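Local coordinates for protein BauA (Acinetobacter baumannii, PDB 6HCP) that serves as an outer-membrane receptor of the TonB-dependent family, probably importing iron as ferric preacinetobactin, at residues Leu302-Thr313 with Asp342-Lys353. Sequence-based numbering, arbitrary orientation. Where two conformers were deposited one is given.
Sequences LMAYAAYGQSTT and DVDKKSADAGFK. With C8E ((hydroxyethyloxy)tri(ethyloxy)octane), chain B; C8E ((hydroxyethyloxy)tri(ethyloxy)octane), chain C; EDO (1,2-ethanediol), chain L.
Met303 to Thr313 pair with Lys353 to Val343 as antiparallel strands, axes 4.6 Å apart and 179° between directions, through twelve backbone hydrogen bonds; Met303, Tyr305, Ala307, Gly309, Ser311 and Thr313 occupy the hydrogen-bonded pairs. On the face carrying these residues, the Tyr305 ring lies over glycine: Gly351 CA is 4.2 Å from its centroid, a CH-pi contact, and Gly351 N stands over the ring centre. Tyr305 CG sits, at chi1 75°, between its backbone N and carbonyl carbon, which brings the ring over the 342-353 strand. Tyr305 OH donates to Asp349 OD1 (3.0 Å), meeting the syn side 33° out of the carboxylate plane; Asn368 ND2 also bonds OD1, so two donors grip this oxygen. Farther along, bends at chi3 and chi4 carry Lys345 NZ back to donate hydrogen bonds to Ser311 OG (2.7 Å) and Thr313 OG1 (2.9 Å). Thr313 OG1 in turn bonds Asp287 OD1, whereas Ser311 OG and Ser347 OG bond Gly123 O and Phe122 O, respectively. The other face is apolar near Phe352: Ala304 CB approaches Phe352 CE1 at 3.7 Å, the C8E of chain C lies over one face of the ring, offset toward its rim, and C10 of the C8E of chain B comes within 3.5 Å of Phe352 CE2. Polar side chains facing the plug domain and detergent on the outer surface are characteristic of the transmembrane beta-barrel wall of TonB-dependent receptors.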
loop_
_atom_site.group_PDB
_atom_site.type_symbol
_atom_site.label_atom_id
_atom_site.label_comp_id
_atom_site.label_asym_id
_atom_site.label_seq_id
_atom_site.Cartn_x
_atom_site.Cartn_y
_atom_site.Cartn_z
ATOM N N LEU A 302 -44.217 6.898 -41.391
ATOM C CA LEU A 302 -44.104 5.454 -41.495
ATOM C C LEU A 302 -42.681 5.082 -41.894
ATOM O O LEU A 302 -42.143 5.566 -42.916
ATOM C CB LEU A 302 -45.088 4.923 -42.545
ATOM C CG LEU A 302 -45.052 3.409 -42.736
ATOM C CD1 LEU A 302 -45.578 2.705 -41.487
ATOM C CD2 LEU A 302 -45.847 2.999 -43.968
ATOM N N MET A 303 -42.127 4.113 -41.163
ATOM C CA MET A 303 -40.813 3.568 -41.479
ATOM C C MET A 303 -40.820 2.061 -41.214
ATOM O O MET A 303 -41.569 1.580 -40.374
ATOM C CB MET A 303 -39.725 4.264 -40.647
ATOM C CG MET A 303 -39.656 3.801 -39.209
ATOM S SD MET A 303 -38.113 2.917 -38.848
ATOM C CE MET A 303 -36.949 4.235 -39.181
ATOM N N ALA A 304 -40.020 1.330 -41.986
ATOM C CA ALA A 304 -39.785 -0.079 -41.749
ATOM C C ALA A 304 -38.343 -0.260 -41.276
ATOM O O ALA A 304 -37.455 0.500 -41.669
ATOM C CB ALA A 304 -40.042 -0.890 -42.992
ATOM N N TYR A 305 -38.107 -1.369 -40.575
ATOM C CA TYR A 305 -36.765 -1.759 -40.188
ATOM C C TYR A 305 -36.682 -3.281 -40.149
ATOM O O TYR A 305 -37.682 -3.971 -39.979
ATOM C CB TYR A 305 -36.388 -1.133 -38.844
ATOM C CG TYR A 305 -37.045 -1.790 -37.650
ATOM C CD1 TYR A 305 -36.456 -2.872 -37.023
ATOM C CD2 TYR A 305 -38.240 -1.325 -37.138
ATOM C CE1 TYR A 305 -37.065 -3.505 -35.952
ATOM C CE2 TYR A 305 -38.845 -1.923 -36.042
ATOM C CZ TYR A 305 -38.247 -3.014 -35.441
ATOM O OH TYR A 305 -38.825 -3.622 -34.364
ATOM N N ALA A 306 -35.465 -3.782 -40.359
ATOM C CA ALA A 306 -35.179 -5.179 -40.194
ATOM C C ALA A 306 -33.760 -5.323 -39.650
ATOM O O ALA A 306 -32.845 -4.603 -40.083
ATOM C CB ALA A 306 -35.339 -5.901 -41.505
ATOM N N ALA A 307 -33.595 -6.297 -38.757
ATOM C CA ALA A 307 -32.286 -6.667 -38.184
ATOM C C ALA A 307 -32.163 -8.188 -38.202
ATOM O O ALA A 307 -33.125 -8.896 -37.938
ATOM C CB ALA A 307 -32.175 -6.120 -36.782
ATOM N N TYR A 308 -30.997 -8.670 -38.633
ATOM C CA TYR A 308 -30.653 -10.047 -38.635
ATOM C C TYR A 308 -29.227 -10.186 -38.101
ATOM O O TYR A 308 -28.340 -9.416 -38.476
ATOM C CB TYR A 308 -30.714 -10.647 -40.045
ATOM C CG TYR A 308 -30.278 -12.091 -40.101
ATOM C CD1 TYR A 308 -31.123 -13.103 -39.658
ATOM C CD2 TYR A 308 -28.982 -12.442 -40.456
ATOM C CE1 TYR A 308 -30.720 -14.430 -39.649
ATOM C CE2 TYR A 308 -28.562 -13.766 -40.450
ATOM C CZ TYR A 308 -29.439 -14.763 -40.050
ATOM O OH TYR A 308 -29.042 -16.065 -39.984
ATOM N N GLY A 309 -28.991 -11.272 -37.371
ATOM C CA GLY A 309 -27.667 -11.561 -36.869
ATOM C C GLY A 309 -27.465 -13.020 -36.569
ATOM O O GLY A 309 -28.423 -13.801 -36.446
ATOM N N GLN A 310 -26.199 -13.363 -36.320
ATOM C CA GLN A 310 -25.812 -14.682 -35.922
ATOM C C GLN A 310 -24.536 -14.588 -35.075
ATOM O O GLN A 310 -23.705 -13.676 -35.238
ATOM C CB GLN A 310 -25.575 -15.565 -37.153
ATOM C CG GLN A 310 -24.644 -14.920 -38.155
ATOM C CD GLN A 310 -24.547 -15.719 -39.432
ATOM O OE1 GLN A 310 -23.459 -15.941 -39.956
ATOM N NE2 GLN A 310 -25.685 -16.201 -39.907
ATOM N N SER A 311 -24.310 -15.618 -34.268
ATOM C CA SER A 311 -23.109 -15.692 -33.501
ATOM C C SER A 311 -22.821 -17.150 -33.191
ATOM O O SER A 311 -23.714 -18.002 -33.249
ATOM C CB SER A 311 -23.197 -14.845 -32.234
ATOM O OG SER A 311 -24.115 -15.404 -31.308
ATOM N N THR A 312 -21.560 -17.420 -32.856
ATOM C CA THR A 312 -21.146 -18.706 -32.387
ATOM C C THR A 312 -20.320 -18.510 -31.116
ATOM O O THR A 312 -19.538 -17.583 -31.025
ATOM C CB THR A 312 -20.322 -19.459 -33.442
ATOM O OG1 THR A 312 -19.166 -18.652 -33.667
ATOM C CG2 THR A 312 -21.072 -19.691 -34.738
ATOM N N THR A 313 -20.466 -19.461 -30.207
ATOM C CA THR A 313 -19.716 -19.543 -28.976
ATOM C C THR A 313 -19.080 -20.924 -28.894
ATOM O O THR A 313 -19.752 -21.922 -29.097
ATOM C CB THR A 313 -20.627 -19.331 -27.763
ATOM O OG1 THR A 313 -21.168 -18.014 -27.852
ATOM C CG2 THR A 313 -19.908 -19.574 -26.451
ATOM N N ASP A 342 -20.529 -25.966 -27.706
ATOM C CA ASP A 342 -20.517 -25.152 -28.902
ATOM C C ASP A 342 -21.963 -24.768 -29.202
ATOM O O ASP A 342 -22.834 -25.648 -29.183
ATOM C CB ASP A 342 -19.956 -25.915 -30.110
ATOM C CG ASP A 342 -18.524 -26.410 -29.937
ATOM O OD1 ASP A 342 -17.749 -25.727 -29.248
ATOM O OD2 ASP A 342 -18.252 -27.560 -30.342
ATOM N N VAL A 343 -22.209 -23.493 -29.476
ATOM C CA VAL A 343 -23.578 -23.057 -29.762
ATOM C C VAL A 343 -23.573 -22.100 -30.959
ATOM O O VAL A 343 -22.706 -21.208 -31.097
ATOM C CB VAL A 343 -24.276 -22.507 -28.506
ATOM C CG1 VAL A 343 -23.380 -21.649 -27.660
ATOM C CG2 VAL A 343 -25.595 -21.801 -28.789
ATOM N N ASP A 344 -24.490 -22.377 -31.891
ATOM C CA ASP A 344 -24.731 -21.560 -33.074
ATOM C C ASP A 344 -26.093 -20.873 -32.927
ATOM O O ASP A 344 -27.112 -21.545 -32.730
ATOM C CB ASP A 344 -24.723 -22.418 -34.344
ATOM C CG ASP A 344 -23.350 -22.950 -34.726
ATOM O OD1 ASP A 344 -22.356 -22.288 -34.406
ATOM O OD2 ASP A 344 -23.291 -24.018 -35.350
ATOM N N LYS A 345 -26.089 -19.542 -33.041
ATOM C CA LYS A 345 -27.243 -18.712 -32.768
ATOM C C LYS A 345 -27.613 -17.939 -34.038
ATOM O O LYS A 345 -26.737 -17.448 -34.742
ATOM C CB LYS A 345 -26.919 -17.726 -31.640
ATOM C CG LYS A 345 -26.730 -18.331 -30.257
ATOM C CD LYS A 345 -25.919 -17.466 -29.285
ATOM C CE LYS A 345 -24.460 -17.894 -29.271
ATOM N NZ LYS A 345 -23.535 -16.774 -29.001
ATOM N N LYS A 346 -28.916 -17.695 -34.207
ATOM C CA LYS A 346 -29.439 -16.774 -35.205
ATOM C C LYS A 346 -30.600 -15.987 -34.610
ATOM O O LYS A 346 -31.367 -16.523 -33.820
ATOM C CB LYS A 346 -29.948 -17.549 -36.429
ATOM C CG LYS A 346 -28.886 -18.329 -37.193
ATOM C CD LYS A 346 -29.466 -19.112 -38.373
ATOM C CE LYS A 346 -28.655 -20.335 -38.752
ATOM N NZ LYS A 346 -27.218 -20.013 -38.905
ATOM N N SER A 347 -30.747 -14.730 -35.018
ATOM C CA SER A 347 -31.755 -13.895 -34.433
ATOM C C SER A 347 -32.200 -12.823 -35.429
ATOM O O SER A 347 -31.461 -12.393 -36.314
ATOM C CB SER A 347 -31.281 -13.281 -33.126
ATOM O OG SER A 347 -30.107 -12.560 -33.348
ATOM N N ALA A 348 -33.430 -12.363 -35.243
ATOM C CA ALA A 348 -34.005 -11.383 -36.153
ATOM C C ALA A 348 -35.053 -10.573 -35.413
ATOM O O ALA A 348 -35.717 -11.080 -34.500
ATOM C CB ALA A 348 -34.582 -12.089 -37.367
ATOM N N ASP A 349 -35.258 -9.349 -35.897
ATOM C CA ASP A 349 -36.232 -8.421 -35.370
ATOM C C ASP A 349 -36.570 -7.451 -36.502
ATOM O O ASP A 349 -35.651 -6.789 -37.028
ATOM C CB ASP A 349 -35.658 -7.680 -34.160
ATOM C CG ASP A 349 -36.563 -6.627 -33.545
ATOM O OD1 ASP A 349 -37.672 -6.402 -34.077
ATOM O OD2 ASP A 349 -36.150 -6.037 -32.519
ATOM N N ALA A 350 -37.830 -7.470 -36.945
ATOM C CA ALA A 350 -38.296 -6.616 -38.051
ATOM C C ALA A 350 -39.653 -6.020 -37.690
ATOM O O ALA A 350 -40.452 -6.637 -36.990
ATOM C CB ALA A 350 -38.369 -7.419 -39.326
ATOM N N GLY A 351 -39.916 -4.805 -38.177
ATOM C CA GLY A 351 -41.174 -4.180 -37.885
ATOM C C GLY A 351 -41.370 -2.863 -38.613
ATOM O O GLY A 351 -40.644 -2.521 -39.540
ATOM N N PHE A 352 -42.375 -2.140 -38.129
ATOM C CA PHE A 352 -42.754 -0.863 -38.621
ATOM C C PHE A 352 -42.895 0.062 -37.425
ATOM O O PHE A 352 -43.342 -0.362 -36.358
ATOM C CB PHE A 352 -44.090 -0.932 -39.369
ATOM C CG PHE A 352 -44.043 -1.728 -40.650
ATOM C CD1 PHE A 352 -43.674 -1.133 -41.845
ATOM C CD2 PHE A 352 -44.336 -3.080 -40.654
ATOM C CE1 PHE A 352 -43.602 -1.870 -43.018
ATOM C CE2 PHE A 352 -44.242 -3.820 -41.823
ATOM C CZ PHE A 352 -43.841 -3.222 -42.993
ATOM N N LYS A 353 -42.658 1.349 -37.675
ATOM C CA LYS A 353 -42.951 2.396 -36.730
ATOM C C LYS A 353 -43.693 3.503 -37.481
ATOM O O LYS A 353 -43.363 3.780 -38.623
ATOM C CB LYS A 353 -41.669 2.983 -36.127
ATOM C CG LYS A 353 -40.777 2.000 -35.389
ATOM C CD LYS A 353 -39.509 2.613 -34.804
ATOM C CE LYS A 353 -38.694 1.589 -34.037
ATOM N NZ LYS A 353 -37.565 2.208 -33.302
HETATM C C1 C8E B . -48.622 -7.681 -33.853
HETATM C C2 C8E B . -48.281 -7.288 -35.271
HETATM C C3 C8E B . -46.943 -7.841 -35.741
HETATM C C4 C8E B . -46.300 -6.954 -36.816
HETATM C C5 C8E B . -45.198 -7.686 -37.580
HETATM C C6 C8E B . -44.347 -6.767 -38.431
HETATM C C7 C8E B . -43.367 -7.595 -39.258
HETATM C C8 C8E B . -43.191 -7.046 -40.668
HETATM O O9 C8E B . -41.835 -7.118 -41.125
HETATM C C10 C8E B . -41.456 -5.917 -41.805
HETATM C C11 C8E B . -40.315 -6.183 -42.760
HETATM O O12 C8E B . -39.624 -4.955 -42.917
HETATM C C1 C8E C . -46.196 4.661 -48.549
HETATM C C2 C8E C . -47.069 3.493 -48.118
HETATM C C3 C8E C . -46.410 2.125 -48.324
HETATM C C4 C8E C . -47.116 0.996 -47.549
HETATM C C5 C8E C . -46.151 -0.097 -47.064
HETATM C C6 C8E C . -46.797 -1.144 -46.138
HETATM C C7 C8E C . -47.133 -0.587 -44.749
HETATM C C8 C8E C . -47.467 -1.662 -43.704
HETATM O O9 C8E C . -47.848 -1.115 -42.418
HETATM C C10 C8E C . -48.072 -2.166 -41.457
HETATM C C11 C8E C . -48.405 -1.640 -40.067
HETATM O O12 C8E C . -48.720 -2.708 -39.152
HETATM C C13 C8E C . -49.841 -2.408 -38.307
HETATM C C14 C8E C . -49.763 -3.182 -36.998
HETATM O O15 C8E C . -51.067 -3.361 -36.430
HETATM C C16 C8E C . -51.289 -4.678 -35.895
HETATM C C17 C8E C . -52.777 -4.938 -35.621
HETATM O O18 C8E C . -53.040 -6.225 -35.021
HETATM C C19 C8E C . -52.934 -7.340 -35.923
HETATM C C20 C8E C . -53.570 -8.608 -35.350
HETATM O O21 C8E C . -52.847 -9.781 -35.757
HETATM C C1 EDO L . -22.328 -27.036 -32.925
HETATM O O1 EDO L . -22.161 -26.040 -33.935
HETATM C C2 EDO L . -23.688 -26.817 -32.288
HETATM O O2 EDO L . -24.698 -26.652 -33.291
#